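Local coordinates for legionella ubiquitin-specific protease A domain-containing protein (Legionella pneumophila subsp. pneumophila, PDB 5DGG), which probably acts as a ubiquitin-specific cysteine protease related to clan CA peptidases, this chain being a central piece of a longer, probably membrane-bound protein with a likely metaeffector role, at residues Ala26-Tyr31 with Ile55-Gly60; Pro61-Gly66 with Phe86-Pro91; Asp82-Asp87 with Arg118-Lys123. All blocks are in the same frame, centred on the assembly; numbering follows the deposited sequence.

Contact 1 of 3, residues Ala26-Tyr31 with Ile55-Gly60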
loop_
_atom_site.group_PDB
_atom_site.type_symbol
_atom_site.label_atom_id
_atom_site.label_comp_id
_atom_site.label_asym_id
_atom_site.label_seq_id
_atom_site.Cartn_x
_atom_site.Cartn_y
_atom_site.Cartn_z
ATOM N N ALA A 26 -5.618 -1.994 -7.449
ATOM C CA ALA A 26 -4.531 -1.885 -8.404
ATOM C C ALA A 26 -3.733 -0.628 -8.168
ATOM O O ALA A 26 -4.193 0.360 -7.560
ATOM C CB ALA A 26 -5.048 -1.892 -9.829
ATOM N N VAL A 27 -2.556 -0.647 -8.745
ATOM C CA VAL A 27 -1.669 0.504 -8.650
ATOM C C VAL A 27 -2.302 1.811 -9.140
ATOM O O VAL A 27 -3.010 1.867 -10.157
ATOM C CB VAL A 27 -0.333 0.286 -9.374
ATOM C CG1 VAL A 27 0.436 -0.855 -8.730
ATOM C CG2 VAL A 27 -0.546 0.059 -10.860
ATOM N N LEU A 28 -2.057 2.870 -8.380
ATOM C CA LEU A 28 -2.518 4.199 -8.745
ATOM C C LEU A 28 -1.304 5.033 -9.126
ATOM O O LEU A 28 -0.278 4.961 -8.472
ATOM C CB LEU A 28 -3.194 4.898 -7.583
ATOM C CG LEU A 28 -4.648 4.854 -7.398
ATOM C CD1 LEU A 28 -4.987 5.846 -6.287
ATOM C CD2 LEU A 28 -5.351 5.182 -8.722
ATOM N N ASN A 29 -1.440 5.832 -10.175
ATOM C CA ASN A 29 -0.406 6.763 -10.578
ATOM C C ASN A 29 -0.850 8.167 -10.186
ATOM O O ASN A 29 -1.743 8.753 -10.822
ATOM C CB ASN A 29 -0.275 6.674 -12.102
ATOM C CG ASN A 29 0.791 7.538 -12.626
ATOM O OD1 ASN A 29 0.984 8.685 -12.209
ATOM N ND2 ASN A 29 1.564 6.968 -13.530
ATOM N N ARG A 30 -0.193 8.754 -9.205
ATOM C CA ARG A 30 -0.656 10.034 -8.648
ATOM C C ARG A 30 -0.459 11.203 -9.570
ATOM O O ARG A 30 -1.073 12.242 -9.362
ATOM C CB ARG A 30 0.000 10.352 -7.303
ATOM C CG ARG A 30 1.465 10.605 -7.343
ATOM C CD ARG A 30 2.068 10.693 -5.916
ATOM N NE ARG A 30 2.109 12.104 -5.547
ATOM C CZ ARG A 30 3.206 12.839 -5.468
ATOM N NH1 ARG A 30 4.418 12.292 -5.617
ATOM N NH2 ARG A 30 3.090 14.131 -5.191
ATOM N N TYR A 31 0.359 11.050 -10.612
ATOM C CA TYR A 31 0.533 12.134 -11.619
ATOM C C TYR A 31 -0.493 12.170 -12.731
ATOM O O TYR A 31 -0.727 13.222 -13.334
ATOM C CB TYR A 31 1.901 12.041 -12.230
ATOM C CG TYR A 31 2.919 12.289 -11.174
ATOM C CD1 TYR A 31 3.056 13.546 -10.640
ATOM C CD2 TYR A 31 3.703 11.300 -10.715
ATOM C CE1 TYR A 31 3.968 13.790 -9.636
ATOM C CE2 TYR A 31 4.618 11.528 -9.708
ATOM C CZ TYR A 31 4.723 12.781 -9.167
ATOM O OH TYR A 31 5.640 13.082 -8.180
ATOM N N ILE A 55 -9.170 -1.364 2.835
ATOM C CA ILE A 55 -8.817 -1.089 1.434
ATOM C C ILE A 55 -7.365 -0.629 1.399
ATOM O O ILE A 55 -7.042 0.319 2.079
ATOM C CB ILE A 55 -9.724 -0.012 0.818
ATOM C CG1 ILE A 55 -11.194 -0.408 0.923
ATOM C CG2 ILE A 55 -9.347 0.139 -0.635
ATOM C CD1 ILE A 55 -12.237 0.618 0.534
ATOM N N MET A 56 -6.507 -1.331 0.653
ATOM C CA MET A 56 -5.122 -0.956 0.442
ATOM C C MET A 56 -4.899 -0.408 -0.972
ATOM O O MET A 56 -5.411 -0.943 -1.967
ATOM C CB MET A 56 -4.180 -2.135 0.586
ATOM C CG MET A 56 -4.422 -3.081 1.731
ATOM S SD MET A 56 -2.918 -4.086 1.804
ATOM C CE MET A 56 -3.381 -5.029 3.197
ATOM N N ILE A 57 -4.057 0.581 -1.099
ATOM C CA ILE A 57 -3.705 1.092 -2.446
ATOM C C ILE A 57 -2.231 1.320 -2.551
ATOM O O ILE A 57 -1.677 2.082 -1.774
ATOM C CB ILE A 57 -4.428 2.441 -2.794
ATOM C CG1 ILE A 57 -5.894 2.417 -2.381
ATOM C CG2 ILE A 57 -4.276 2.716 -4.303
ATOM C CD1 ILE A 57 -6.686 3.683 -2.721
ATOM N N PRO A 58 -1.551 0.674 -3.516
ATOM C CA PRO A 58 -0.195 1.086 -3.750
ATOM C C PRO A 58 -0.128 2.305 -4.653
ATOM O O PRO A 58 -0.712 2.303 -5.719
ATOM C CB PRO A 58 0.441 -0.139 -4.399
ATOM C CG PRO A 58 -0.730 -0.868 -5.053
ATOM C CD PRO A 58 -2.002 -0.343 -4.486
ATOM N N VAL A 59 0.554 3.351 -4.228
ATOM C CA VAL A 59 0.522 4.619 -4.966
ATOM C C VAL A 59 1.919 4.986 -5.445
ATOM O O VAL A 59 2.849 5.148 -4.657
ATOM C CB VAL A 59 -0.040 5.761 -4.131
ATOM C CG1 VAL A 59 -0.074 7.064 -4.913
ATOM C CG2 VAL A 59 -1.429 5.416 -3.639
ATOM N N GLY A 60 2.049 5.100 -6.752
ATOM C CA GLY A 60 3.290 5.514 -7.351
ATOM C C GLY A 60 3.087 6.620 -8.354
ATOM O O GLY A 60 2.212 7.425 -8.203
#

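Contact 2 of 3, residues Pro61-Gly66 with Phe86-Pro91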
loop_
_atom_site.group_PDB
_atom_site.type_symbol
_atom_site.label_atom_id
_atom_site.label_comp_id
_atom_site.label_asym_id
_atom_site.label_seq_id
_atom_site.Cartn_x
_atom_site.Cartn_y
_atom_site.Cartn_z
ATOM N N PRO A 61 3.931 6.662 -9.394
ATOM C CA PRO A 61 4.980 5.685 -9.634
ATOM C C PRO A 61 6.259 6.222 -9.068
ATOM O O PRO A 61 6.259 7.271 -8.409
ATOM C CB PRO A 61 5.022 5.636 -11.156
ATOM C CG PRO A 61 4.833 7.065 -11.517
ATOM C CD PRO A 61 3.927 7.676 -10.461
ATOM N N GLY A 62 7.350 5.507 -9.261
ATOM C CA GLY A 62 8.604 5.977 -8.717
ATOM C C GLY A 62 8.790 5.695 -7.247
ATOM O O GLY A 62 9.072 4.585 -6.904
ATOM N N HIS A 63 8.629 6.715 -6.393
ATOM C CA HIS A 63 8.699 6.570 -4.967
ATOM C C HIS A 63 7.374 5.943 -4.426
ATOM O O HIS A 63 6.521 6.664 -3.944
ATOM C CB HIS A 63 8.942 7.968 -4.366
ATOM C CG HIS A 63 9.236 7.972 -2.894
ATOM N ND1 HIS A 63 10.409 8.476 -2.367
ATOM C CD2 HIS A 63 8.532 7.492 -1.840
ATOM C CE1 HIS A 63 10.377 8.371 -1.057
ATOM N NE2 HIS A 63 9.257 7.760 -0.713
ATOM N N TRP A 64 7.241 4.621 -4.516
ATOM C CA TRP A 64 6.034 3.918 -4.091
ATOM C C TRP A 64 5.721 4.201 -2.640
ATOM O O TRP A 64 6.623 4.275 -1.800
ATOM C CB TRP A 64 6.183 2.403 -4.301
ATOM C CG TRP A 64 6.234 2.062 -5.784
ATOM C CD1 TRP A 64 7.354 1.768 -6.530
ATOM C CD2 TRP A 64 5.133 1.983 -6.659
ATOM N NE1 TRP A 64 7.005 1.525 -7.836
ATOM C CE2 TRP A 64 5.643 1.632 -7.946
ATOM C CE3 TRP A 64 3.768 2.159 -6.497
ATOM C CZ2 TRP A 64 4.823 1.487 -9.058
ATOM C CZ3 TRP A 64 2.949 1.964 -7.591
ATOM C CH2 TRP A 64 3.483 1.658 -8.876
ATOM N N ARG A 65 4.443 4.416 -2.383
ATOM C CA ARG A 65 3.896 4.579 -1.061
ATOM C C ARG A 65 2.639 3.722 -0.903
ATOM O O ARG A 65 2.048 3.245 -1.873
ATOM C CB ARG A 65 3.579 6.063 -0.808
ATOM C CG ARG A 65 4.796 6.971 -0.739
ATOM C CD ARG A 65 4.386 8.421 -0.542
ATOM N NE ARG A 65 5.526 9.316 -0.585
ATOM C CZ ARG A 65 6.022 9.893 -1.689
ATOM N NH1 ARG A 65 5.504 9.710 -2.885
ATOM N NH2 ARG A 65 7.062 10.679 -1.580
ATOM N N GLY A 66 2.247 3.488 0.330
ATOM C CA GLY A 66 1.071 2.690 0.608
ATOM C C GLY A 66 -0.005 3.470 1.321
ATOM O O GLY A 66 0.274 4.329 2.144
ATOM N N PHE A 86 1.757 5.468 4.277
ATOM C CA PHE A 86 3.080 4.866 4.545
ATOM C C PHE A 86 4.088 5.317 3.490
ATOM O O PHE A 86 3.858 5.175 2.303
ATOM C CB PHE A 86 2.976 3.334 4.537
ATOM C CG PHE A 86 4.286 2.615 4.540
ATOM C CD1 PHE A 86 4.991 2.444 5.710
ATOM C CD2 PHE A 86 4.815 2.117 3.351
ATOM C CE1 PHE A 86 6.195 1.758 5.711
ATOM C CE2 PHE A 86 5.994 1.425 3.351
ATOM C CZ PHE A 86 6.686 1.232 4.544
ATOM N N ASP A 87 5.196 5.871 3.945
ATOM C CA ASP A 87 6.282 6.209 3.054
ATOM C C ASP A 87 7.541 5.423 3.486
ATOM O O ASP A 87 7.981 5.519 4.644
ATOM C CB ASP A 87 6.501 7.706 3.157
ATOM C CG ASP A 87 7.526 8.224 2.181
ATOM O OD1 ASP A 87 8.526 7.534 1.915
ATOM O OD2 ASP A 87 7.350 9.363 1.699
ATOM N N PRO A 88 8.121 4.615 2.569
ATOM C CA PRO A 88 9.332 3.855 2.871
ATOM C C PRO A 88 10.461 4.688 3.509
ATOM O O PRO A 88 11.285 4.131 4.255
ATOM C CB PRO A 88 9.754 3.347 1.499
ATOM C CG PRO A 88 8.464 3.184 0.779
ATOM C CD PRO A 88 7.631 4.326 1.226
ATOM N N TYR A 89 10.506 5.985 3.258
ATOM C CA TYR A 89 11.638 6.818 3.783
ATOM C C TYR A 89 11.399 7.210 5.220
ATOM O O TYR A 89 12.336 7.523 5.942
ATOM C CB TYR A 89 11.864 8.108 2.992
ATOM C CG TYR A 89 12.671 7.988 1.718
ATOM C CD1 TYR A 89 12.804 6.787 1.046
ATOM C CD2 TYR A 89 13.262 9.114 1.161
ATOM C CE1 TYR A 89 13.465 6.717 -0.179
ATOM C CE2 TYR A 89 13.972 9.046 -0.034
ATOM C CZ TYR A 89 14.083 7.843 -0.693
ATOM O OH TYR A 89 14.773 7.778 -1.890
ATOM N N GLY A 90 10.142 7.193 5.637
ATOM C CA GLY A 90 9.785 7.610 6.977
ATOM C C GLY A 90 8.510 8.414 6.909
ATOM O O GLY A 90 8.103 8.845 5.830
ATOM N N PRO A 91 7.860 8.637 8.062
ATOM C CA PRO A 91 6.513 9.253 8.006
ATOM C C PRO A 91 6.414 10.664 7.414
ATOM O O PRO A 91 5.411 10.980 6.776
ATOM C CB PRO A 91 6.054 9.236 9.460
ATOM C CG PRO A 91 7.311 9.134 10.269
ATOM C CD PRO A 91 8.319 8.382 9.434
#

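Contact 3 of 3, residues Asp82-Asp87 with Arg118-Lys123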
loop_
_atom_site.group_PDB
_atom_site.type_symbol
_atom_site.label_atom_id
_atom_site.label_comp_id
_atom_site.label_asym_id
_atom_site.label_seq_id
_atom_site.Cartn_x
_atom_site.Cartn_y
_atom_site.Cartn_z
ATOM N N ASP A 82 -10.100 5.395 9.203
ATOM C CA ASP A 82 -8.684 5.556 9.475
ATOM C C ASP A 82 -7.939 5.433 8.198
ATOM O O ASP A 82 -8.125 4.463 7.456
ATOM C CB ASP A 82 -8.174 4.484 10.474
ATOM C CG ASP A 82 -8.235 4.920 11.911
ATOM O OD1 ASP A 82 -9.043 5.832 12.234
ATOM O OD2 ASP A 82 -7.444 4.339 12.735
ATOM N N LEU A 83 -7.073 6.387 7.912
ATOM C CA LEU A 83 -6.316 6.379 6.711
ATOM C C LEU A 83 -4.798 6.443 7.037
ATOM O O LEU A 83 -4.285 7.487 7.495
ATOM C CB LEU A 83 -6.734 7.601 5.922
ATOM C CG LEU A 83 -6.093 7.775 4.594
ATOM C CD1 LEU A 83 -6.552 6.647 3.664
ATOM C CD2 LEU A 83 -6.368 9.182 4.054
ATOM N N GLU A 84 -4.108 5.341 6.876
ATOM C CA GLU A 84 -2.661 5.307 7.121
ATOM C C GLU A 84 -1.922 5.536 5.816
ATOM O O GLU A 84 -2.186 4.848 4.816
ATOM C CB GLU A 84 -2.238 3.962 7.705
ATOM C CG GLU A 84 -0.738 3.809 7.799
ATOM C CD GLU A 84 -0.244 2.483 8.385
ATOM O OE1 GLU A 84 -1.086 1.649 8.808
ATOM O OE2 GLU A 84 1.002 2.255 8.356
ATOM N N LEU A 85 -1.026 6.503 5.817
ATOM C CA LEU A 85 -0.202 6.838 4.677
ATOM C C LEU A 85 1.239 6.508 4.948
ATOM O O LEU A 85 1.859 7.122 5.806
ATOM C CB LEU A 85 -0.365 8.331 4.359
ATOM C CG LEU A 85 -1.797 8.834 4.130
ATOM C CD1 LEU A 85 -1.875 10.353 3.836
ATOM C CD2 LEU A 85 -2.483 8.062 3.042
ATOM N N PHE A 86 1.757 5.468 4.277
ATOM C CA PHE A 86 3.080 4.866 4.545
ATOM C C PHE A 86 4.088 5.317 3.490
ATOM O O PHE A 86 3.858 5.175 2.303
ATOM C CB PHE A 86 2.976 3.334 4.537
ATOM C CG PHE A 86 4.286 2.615 4.540
ATOM C CD1 PHE A 86 4.991 2.444 5.710
ATOM C CD2 PHE A 86 4.815 2.117 3.351
ATOM C CE1 PHE A 86 6.195 1.758 5.711
ATOM C CE2 PHE A 86 5.994 1.425 3.351
ATOM C CZ PHE A 86 6.686 1.232 4.544
ATOM N N ASP A 87 5.196 5.871 3.945
ATOM C CA ASP A 87 6.282 6.209 3.054
ATOM C C ASP A 87 7.541 5.423 3.486
ATOM O O ASP A 87 7.981 5.519 4.644
ATOM C CB ASP A 87 6.501 7.706 3.157
ATOM C CG ASP A 87 7.526 8.224 2.181
ATOM O OD1 ASP A 87 8.526 7.534 1.915
ATOM O OD2 ASP A 87 7.350 9.363 1.699
ATOM N N ARG A 118 -3.035 9.385 9.386
ATOM C CA ARG A 118 -1.756 9.267 10.100
ATOM C C ARG A 118 -0.651 8.863 9.169
ATOM O O ARG A 118 -0.893 8.095 8.218
ATOM C CB ARG A 118 -1.892 8.312 11.249
ATOM C CG ARG A 118 -1.757 6.877 10.915
ATOM C CD ARG A 118 -2.126 6.047 12.133
ATOM N NE ARG A 118 -0.976 5.353 12.610
ATOM C CZ ARG A 118 -0.738 4.069 12.398
ATOM N NH1 ARG A 118 0.349 3.563 12.919
ATOM N NH2 ARG A 118 -1.590 3.295 11.730
ATOM N N HIS A 119 0.532 9.454 9.361
ATOM C CA HIS A 119 1.684 9.165 8.505
ATOM C C HIS A 119 2.519 8.085 9.151
ATOM O O HIS A 119 2.719 8.143 10.356
ATOM C CB HIS A 119 2.545 10.403 8.350
ATOM C CG HIS A 119 1.880 11.497 7.597
ATOM N ND1 HIS A 119 2.280 12.808 7.680
ATOM C CD2 HIS A 119 0.792 11.486 6.782
ATOM C CE1 HIS A 119 1.512 13.559 6.908
ATOM N NE2 HIS A 119 0.583 12.784 6.366
ATOM N N THR A 120 3.015 7.119 8.383
ATOM C CA THR A 120 3.895 6.087 8.937
ATOM C C THR A 120 5.095 5.846 8.038
ATOM O O THR A 120 5.117 6.218 6.871
ATOM C CB THR A 120 3.173 4.732 9.119
ATOM O OG1 THR A 120 2.681 4.339 7.855
ATOM C CG2 THR A 120 2.018 4.830 10.112
ATOM N N GLY A 121 6.103 5.220 8.610
ATOM C CA GLY A 121 7.249 4.683 7.851
ATOM C C GLY A 121 7.695 3.353 8.488
ATOM O O GLY A 121 7.138 2.922 9.462
ATOM N N PRO A 122 8.701 2.696 7.923
ATOM C CA PRO A 122 9.133 1.426 8.440
ATOM C C PRO A 122 10.089 1.516 9.622
ATOM O O PRO A 122 10.674 2.550 9.872
ATOM C CB PRO A 122 9.868 0.784 7.236
ATOM C CG PRO A 122 10.406 1.957 6.503
ATOM C CD PRO A 122 9.445 3.096 6.719
ATOM N N LYS A 123 10.250 0.400 10.303
ATOM C CA LYS A 123 11.243 0.284 11.397
ATOM C C LYS A 123 12.651 0.517 10.887
ATOM O O LYS A 123 13.441 1.200 11.545
ATOM C CB LYS A 123 11.191 -1.092 12.023
ATOM C CG LYS A 123 9.882 -1.390 12.717
ATOM C CD LYS A 123 9.943 -2.695 13.510
ATOM C CE LYS A 123 8.749 -2.764 14.454
ATOM N NZ LYS A 123 8.371 -4.167 14.754
#

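Contact 1 of 3, residues Ala26-Tyr31 with Ile55-Gly60
Leu28 and Val59 pair across two neighbouring parallel strands of a beta-alpha-beta unit. Helix 33-47 makes the crossover from strand 22-29 to strand 54-60. Three nearly straight backbone hydrogen bonds join the segments. Leu28 N gives to Pro58 O at 3.0 Å. Gly60 N gives to Leu28 O at 2.9 Å. Arg30 N, just past the end of its strand, gives to Gly60 O at 2.9 Å.

Arg30 can be followed from its root to its tip. Its CB lies 4.1 Å from Val59 CG1. The first torsion (chi1 66°) sets CG between the backbone N and the carbonyl carbon. There CG comes within 3.4 Å of Gly60 O, the oxygen that also accepts from Arg30 N. CD is 4.0 Å from the same Gly60 O. The chain then bends at chi3, and Tyr31 CE1 lies above one face of the guanidinium, toward its rim. Outside the two segments, the side chain also touches Tyr100 of helix 98-108.

Asn29 shapes the end of its strand. Its OD1 accepts from Tyr31 N and forms an Asx turn, and it also takes a bond from Asp32 N.

Leu28 lies on the Val59 face of the sheet and touches Ile39 of helix 33-47 and Leu104 of helix 98-108. It crosses Ile57 obliquely, with Leu28 CG and CD1 both 3.8 Å from Ile57 CG2.

Contact 2 of 3, residues Pro61-Gly66 with Phe86-Pro91
A His-carboxylate hydrogen bond between His63 and Asp87 lies at the heart of this contact. His63 NE2 gives to Asp87 OD1 at 2.7 Å. The oxygen lies close to the imidazole plane, but the nitrogen stands above the carboxylate plane, and the two planes are 78° apart. Tyr89 N reaches the same OD1 from the opposite face at 2.9 Å and closes an Asx turn. The carboxylate is thus gripped at OD1 by two donors.

Its other oxygen belongs to Arg65. The arginine chain runs extended beside Asp87, and Arg65 NE makes a salt bridge to Asp87 OD2 at 2.9 Å. Arg65 NH2 lies over one face of the imidazole, toward its rim. His63 CD2 sits over the guanidinium centre, 3.4 Å above its plane.

Both His63 and Tyr89 touch Cys132, at the start of helix 132-146. A histidine, an aspartate and a helix-borne cysteine set together are consistent with the site of a clan CA cysteine peptidase. Beside it, Gly66 and Phe86 form an antiparallel hydrogen-bonded pair of the beta sheet, Gly66 N to Phe86 O and Phe86 N to Gly66 O, the latter 2.8 Å.

Tyr89 meets the imidazole in an edge-to-face pair, with planes at 59°. His63 CE1 lies over the centre of the phenol ring. Nearby, Pro88 CD packs 3.2 Å from Trp64 O.

Contact 3 of 3, residues Asp82-Asp87 with Arg118-Lys123
Strands 82-86 and 118-120 run parallel at 31° to each other, with Glu84 beside Arg118, Leu85 beside His119 and Phe86 beside Thr120. Four backbone hydrogen bonds tie them. Arg118 N gives to Leu83 O, Leu85 N to Arg118 O, Thr120 N to Leu85 O and Asp87 N to Thr120 O. The bond from Asp87 N to Thr120 O, 2.9 Å, carries the pairing one residue past strand 82-86. Helix 98-108 makes the crossover of this beta-alpha-beta unit.

Glu84, Phe86, Arg118 and Thr120 share one face of the sheet. Glu84 CG is anti to the backbone N (chi1 172°), and the chain beyond it is extended. Thr120 crosses it at about a right angle. Thr120 OG1 gives to the anti lone pair of Glu84 OE2 at 2.7 Å. Thr120 CG2 lies above one face of the Arg118 guanidinium, toward the rim. The arginine chain bends at chi3, and Arg118 NH2 makes a long salt bridge of 3.4 Å to Glu84 OE1.

Thr120 OG1 also lies at the edge of the Phe86 ring, near its plane. Farther out on that ring, Phe86 CE1 packs 3.7 Å from Pro122 CD. Tyr139 of helix 132-146 stacks with the same ring.

Leu85 and His119 lie on the other face. Leu85 CD1 meets the imidazole edge, 4.1 Å from His119 CD2. Asp98 takes the hydrogen bond from His119 NE2.

The Glu84 carboxylate is buried but well supplied with partners. OE2 bonds Tyr139 OH as well as Thr120, and OE1 has a second salt bridge to Lys143. Two basic groups and two hydroxyls around one carboxylate would probably favour its charged form.

How the contacts relate
The three contacts belong to one five-stranded mixed sheet. Contacts 1 and 3 lie at its two edges, each joining an outermost strand to its inner neighbour within a parallel beta-alpha-beta unit. Both are partly buried, and their nearest atoms are about 7 Å apart. Contact 2 lies between them, is more buried and is antiparallel. It touches contact 1 through Val59 N and Arg65 O, a probable hydrogen bond of 2.8 Å. It shares Phe86 and Asp87 with contact 3. Backbone bonds and apolar packing dominate contact 1. Contact 3 adds a buried carboxylate that meets an arginine at the surface. Contact 2 has two backbone bonds and adds a His-Asp bond and an Arg-Asp salt bridge, as suits a probable active site.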